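Hypothetical protein ta1320 (Thermoplasma acidophilum, PDB 1NE2) is of unknown function but is probably a transferase, perhaps an S-adenosylmethionine-dependent methyltransferase of the Rossmann-like class. Local coordinates at residues Asn8-Arg13 with Thr36-Leu41; Phe40-Tyr45 with Tyr70-Glu75. One frame throughout, in Å; residues are numbered along the deposited sequence.

Interaction 1: residues Asn8-Arg13 with Thr36-Leu41; sequences NDLEIR and TAAYFL
Glu11 divides its side chain between two tasks: its OE1 forms a salt bridge to Lys7, one turn earlier on the same helix, while its CB rests against the methyl of Ala38, CB to CB 4.0 Å. CG stands anti to the backbone N (chi1 -164°) and the chain runs on extended, which carries the aliphatic part past Ala34 and Ser35 at the start of helix 34-46 before the carboxylate turns to its lysine. A glutamate suits this half-exposed border, greasy along its stem and charged at its end.

Deeper in, Leu10 does the apolar work. Its CD2 methyl lies over Ala38, 4.0 Å from Ala38 CA and 4.2 Å from Ala38 CB, and also meets Leu41 CB at 4.3 Å. It thus settles between side chains one turn apart, over the place where Ala38 offers little bulk. With CG anti to the backbone N at chi1 174°, CD2 is set against the second helix.

These residues join helix 6-14, an N-terminal element, to helix 34-46, which directly precedes the first strand, 54-58, of the Rossmann-like sheet. The axes of the two short segments come within 8.9 Å at an angle of 133°, about midway between perpendicular and antiparallel, and the nearest backbone pair is Glu11 with Ala38, their CA atoms 5.4 Å apart. A small alanine fits where two backbones come this near, and Leu10, with its branched end, reaches past Ala38 to Leu41 CB. Other faces of helix 34-46 serve different neighbours: Phe40 packs on Tyr143 and Ile145 of strand 142-147, and Ala37 lies against Ile64 and Leu65 of helix 64-71.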
# COMPACT_ATOMS: atom_id res chain seq x y z
N ASN B 8 -10.03 23.00 5.86
CA ASN B 8 -9.13 24.15 5.91
C ASN B 8 -7.79 23.77 6.53
O ASN B 8 -6.74 24.24 6.08
CB ASN B 8 -9.75 25.30 6.71
CG ASN B 8 -10.82 26.03 5.92
OD1 ASN B 8 -10.57 26.51 4.81
ND2 ASN B 8 -12.01 26.13 6.49
N ASP B 9 -7.81 22.91 7.54
CA ASP B 9 -6.59 22.48 8.20
C ASP B 9 -5.72 21.66 7.25
O ASP B 9 -4.49 21.75 7.28
CB ASP B 9 -6.90 21.67 9.46
CG ASP B 9 -7.63 22.49 10.52
OD1 ASP B 9 -7.46 23.73 10.53
OD2 ASP B 9 -8.35 21.89 11.35
N LEU B 10 -6.36 20.84 6.42
CA LEU B 10 -5.63 20.03 5.45
C LEU B 10 -5.10 20.94 4.35
O LEU B 10 -3.94 20.84 3.95
CB LEU B 10 -6.54 18.97 4.82
CG LEU B 10 -5.94 18.13 3.69
CD1 LEU B 10 -4.75 17.32 4.20
CD2 LEU B 10 -7.00 17.21 3.11
N GLU B 11 -5.96 21.83 3.88
CA GLU B 11 -5.59 22.75 2.82
C GLU B 11 -4.30 23.52 3.13
O GLU B 11 -3.44 23.65 2.26
CB GLU B 11 -6.73 23.74 2.54
CG GLU B 11 -6.57 24.46 1.21
CD GLU B 11 -7.64 25.52 0.97
OE1 GLU B 11 -8.81 25.29 1.34
OE2 GLU B 11 -7.30 26.58 0.40
N ILE B 12 -4.16 24.02 4.35
CA ILE B 12 -2.96 24.78 4.68
C ILE B 12 -1.71 23.90 4.69
O ILE B 12 -0.61 24.39 4.44
CB ILE B 12 -3.09 25.53 6.03
CG1 ILE B 12 -3.45 24.57 7.15
CG2 ILE B 12 -4.13 26.63 5.90
CD1 ILE B 12 -3.55 25.24 8.51
N ARG B 13 -1.88 22.61 4.96
CA ARG B 13 -0.73 21.72 4.94
C ARG B 13 -0.35 21.44 3.49
O ARG B 13 0.82 21.31 3.15
CB ARG B 13 -1.03 20.41 5.69
CG ARG B 13 -1.16 20.59 7.20
CD ARG B 13 0.16 21.05 7.83
NE ARG B 13 1.19 20.02 7.80
CZ ARG B 13 1.31 19.05 8.71
NH1 ARG B 13 0.47 18.97 9.73
NH2 ARG B 13 2.27 18.15 8.59
N THR B 36 -9.33 22.61 -4.05
CA THR B 36 -10.03 21.53 -4.73
C THR B 36 -9.52 20.17 -4.27
O THR B 36 -10.30 19.24 -4.04
CB THR B 36 -9.88 21.66 -6.26
OG1 THR B 36 -10.44 22.91 -6.68
CG2 THR B 36 -10.61 20.52 -6.96
N ALA B 37 -8.20 20.05 -4.13
CA ALA B 37 -7.59 18.80 -3.69
C ALA B 37 -8.07 18.44 -2.29
O ALA B 37 -8.41 17.28 -2.02
CB ALA B 37 -6.07 18.91 -3.71
N ALA B 38 -8.08 19.43 -1.39
CA ALA B 38 -8.53 19.20 -0.02
C ALA B 38 -10.00 18.79 -0.01
O ALA B 38 -10.38 17.87 0.71
CB ALA B 38 -8.32 20.46 0.81
N TYR B 39 -10.84 19.47 -0.80
CA TYR B 39 -12.26 19.14 -0.86
C TYR B 39 -12.47 17.69 -1.27
O TYR B 39 -13.21 16.93 -0.63
CB TYR B 39 -12.98 20.04 -1.86
CG TYR B 39 -14.45 19.72 -2.01
CD1 TYR B 39 -15.38 20.15 -1.07
CD2 TYR B 39 -14.92 18.98 -3.10
CE1 TYR B 39 -16.73 19.85 -1.19
CE2 TYR B 39 -16.28 18.67 -3.23
CZ TYR B 39 -17.17 19.12 -2.27
OH TYR B 39 -18.52 18.82 -2.38
N PHE B 40 -11.82 17.32 -2.37
CA PHE B 40 -11.90 15.98 -2.94
C PHE B 40 -11.47 14.92 -1.93
O PHE B 40 -12.19 13.94 -1.69
CB PHE B 40 -11.03 15.93 -4.20
CG PHE B 40 -10.92 14.59 -4.86
CD1 PHE B 40 -12.06 13.89 -5.27
CD2 PHE B 40 -9.67 14.05 -5.15
CE1 PHE B 40 -11.95 12.69 -5.97
CE2 PHE B 40 -9.54 12.86 -5.85
CZ PHE B 40 -10.69 12.17 -6.27
N LEU B 41 -10.30 15.12 -1.31
CA LEU B 41 -9.78 14.17 -0.33
C LEU B 41 -10.64 14.04 0.93
O LEU B 41 -10.81 12.94 1.45
CB LEU B 41 -8.35 14.54 0.07
CG LEU B 41 -7.29 14.38 -1.04
CD1 LEU B 41 -5.94 14.88 -0.51
CD2 LEU B 41 -7.18 12.92 -1.47

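Interaction 2: residues Phe40-Tyr45 with Tyr70-Glu75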
# COMPACT_ATOMS: atom_id res chain seq x y z
N PHE B 40 -11.82 17.32 -2.37
CA PHE B 40 -11.90 15.98 -2.94
C PHE B 40 -11.47 14.92 -1.93
O PHE B 40 -12.19 13.94 -1.69
CB PHE B 40 -11.03 15.93 -4.20
CG PHE B 40 -10.92 14.59 -4.86
CD1 PHE B 40 -12.06 13.89 -5.27
CD2 PHE B 40 -9.67 14.05 -5.15
CE1 PHE B 40 -11.95 12.69 -5.97
CE2 PHE B 40 -9.54 12.86 -5.85
CZ PHE B 40 -10.69 12.17 -6.27
N LEU B 41 -10.30 15.12 -1.31
CA LEU B 41 -9.78 14.17 -0.33
C LEU B 41 -10.64 14.04 0.93
O LEU B 41 -10.81 12.94 1.45
CB LEU B 41 -8.35 14.54 0.07
CG LEU B 41 -7.29 14.38 -1.04
CD1 LEU B 41 -5.94 14.88 -0.51
CD2 LEU B 41 -7.18 12.92 -1.47
N ILE B 42 -11.20 15.14 1.41
CA ILE B 42 -12.04 15.06 2.60
C ILE B 42 -13.29 14.23 2.30
O ILE B 42 -13.78 13.50 3.17
CB ILE B 42 -12.43 16.47 3.12
CG1 ILE B 42 -11.18 17.19 3.64
CG2 ILE B 42 -13.48 16.35 4.23
CD1 ILE B 42 -10.39 16.40 4.67
N GLU B 43 -13.81 14.31 1.08
CA GLU B 43 -14.97 13.50 0.73
C GLU B 43 -14.61 12.02 0.87
O GLU B 43 -15.36 11.23 1.44
CB GLU B 43 -15.42 13.76 -0.72
CG GLU B 43 -16.08 15.10 -0.96
CD GLU B 43 -16.75 15.16 -2.32
OE1 GLU B 43 -16.19 14.58 -3.28
OE2 GLU B 43 -17.83 15.78 -2.43
N ILE B 44 -13.45 11.65 0.33
CA ILE B 44 -13.01 10.26 0.41
C ILE B 44 -12.81 9.85 1.87
O ILE B 44 -13.13 8.73 2.27
CB ILE B 44 -11.68 10.05 -0.38
CG1 ILE B 44 -11.87 10.53 -1.83
CG2 ILE B 44 -11.28 8.58 -0.34
CD1 ILE B 44 -10.61 10.40 -2.70
N TYR B 45 -12.30 10.79 2.66
CA TYR B 45 -12.05 10.57 4.08
C TYR B 45 -13.37 10.34 4.82
O TYR B 45 -13.48 9.41 5.62
CB TYR B 45 -11.32 11.78 4.65
CG TYR B 45 -11.07 11.74 6.14
CD1 TYR B 45 -10.03 10.97 6.68
CD2 TYR B 45 -11.86 12.48 7.01
CE1 TYR B 45 -9.79 10.96 8.06
CE2 TYR B 45 -11.63 12.48 8.38
CZ TYR B 45 -10.60 11.72 8.90
OH TYR B 45 -10.39 11.74 10.26
N TYR B 70 -1.83 10.92 2.96
CA TYR B 70 -0.92 10.61 4.06
C TYR B 70 -1.23 11.53 5.25
O TYR B 70 -1.29 11.08 6.40
CB TYR B 70 0.53 10.83 3.61
CG TYR B 70 1.57 10.52 4.65
CD1 TYR B 70 1.86 9.20 5.01
CD2 TYR B 70 2.28 11.55 5.27
CE1 TYR B 70 2.85 8.92 5.97
CE2 TYR B 70 3.26 11.28 6.21
CZ TYR B 70 3.54 9.97 6.56
OH TYR B 70 4.53 9.71 7.48
N LEU B 71 -1.43 12.81 4.96
CA LEU B 71 -1.75 13.78 6.00
C LEU B 71 -3.09 13.47 6.68
O LEU B 71 -3.30 13.83 7.84
CB LEU B 71 -1.77 15.19 5.42
CG LEU B 71 -0.39 15.66 4.94
CD1 LEU B 71 -0.53 16.88 4.05
CD2 LEU B 71 0.48 15.96 6.15
N LEU B 72 -3.99 12.81 5.96
CA LEU B 72 -5.30 12.46 6.52
C LEU B 72 -5.28 11.15 7.32
O LEU B 72 -6.33 10.66 7.76
CB LEU B 72 -6.36 12.39 5.41
CG LEU B 72 -6.84 13.76 4.92
CD1 LEU B 72 -7.75 13.58 3.72
CD2 LEU B 72 -7.59 14.46 6.05
N GLY B 73 -4.10 10.57 7.50
CA GLY B 73 -4.01 9.36 8.29
C GLY B 73 -4.15 8.02 7.60
O GLY B 73 -4.53 7.03 8.25
N ALA B 74 -3.85 7.96 6.30
CA ALA B 74 -3.92 6.70 5.58
C ALA B 74 -2.90 5.76 6.23
O ALA B 74 -1.84 6.21 6.71
CB ALA B 74 -3.58 6.91 4.10
N GLU B 75 -3.20 4.48 6.27
CA GLU B 75 -2.29 3.52 6.88
C GLU B 75 -1.03 3.39 6.03
O GLU B 75 0.08 3.28 6.55
CB GLU B 75 -2.98 2.18 7.04
CG GLU B 75 -2.15 1.14 7.76
CD GLU B 75 -2.99 -0.05 8.13
OE1 GLU B 75 -3.76 0.06 9.11
OE2 GLU B 75 -2.90 -1.09 7.44
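A Schellman motif closes the C-terminal end of helix 64-71, and it is there that Leu72 turns out to meet Leu41, Ile42 and Tyr45 of helix 34-46. Gly73 ends the turn with a positive phi of 90°, and its backbone N-H bonds to Tyr70 O, N to O 3.1 Å. Glycine suits this place because it brings no CB to press on the carbonyl oxygen of Leu72.

The two methyls of Leu72 share the work. CD1 drops onto the helix surface, 3.8 Å from Leu41 CB and 4.1 Å from Tyr45 CB, bridging two side chains one turn apart. CD2 meets Ile42 CD1 at 3.7 Å, the two side chains crossing at about a right angle. Ile42 does not aim its CB at the partner; the bends along CG1, with chi1 -67°, swing the terminal methyl over to it.

Tyr45 closes the outer side. With its CG anti to the backbone N (chi1 176°), the ring reaches out slantwise across Leu72, whose CD2 lies over one face, 4.3 Å above the ring plane and displaced toward the rim. The ring carbon CE1 also comes to 3.5 Å from Leu72 O. A tyrosine fits such a half-exposed border, its broad ring shielding the leucine beneath.

In the class I methyltransferase fold, helix 64-71 follows the first strand, 54-58, and the Schellman turn leads into the second, 76-81. Gly73 is tied by backbone hydrogen bonding to Gly52, just ahead of the first strand. Helix 6-14 flanks the contact on the side of Ile42 and Leu72, while on another side of helix 34-46 Phe40 and Ile44 pack on Ile115 of strand 111-116, and Ile44 also on Tyr143 of strand 142-147.

Both contacts use helix 34-46, sharing Leu41: interaction 1 joins it to the N-terminal helix 6-14, interaction 2 to the turn that ends helix 64-71. Their centres lie about 9 Å apart and they run together, since Leu10 CD2 comes within 3.8 Å of both Leu72 CD1 and Ile42 CD1. Interaction 1 is the more buried, a helix-on-helix approach over a small alanine with one charged residue at its border. Interaction 2 is only partly buried; there a single leucine from a turn is met by aliphatic and aromatic side chains. Beyond that turn, Glu75 hydrogen-bonds with its carboxylate to Ser108, Gly109 and Tyr111 of the second subunit, a reach toward the dimer that interaction 1 lacks.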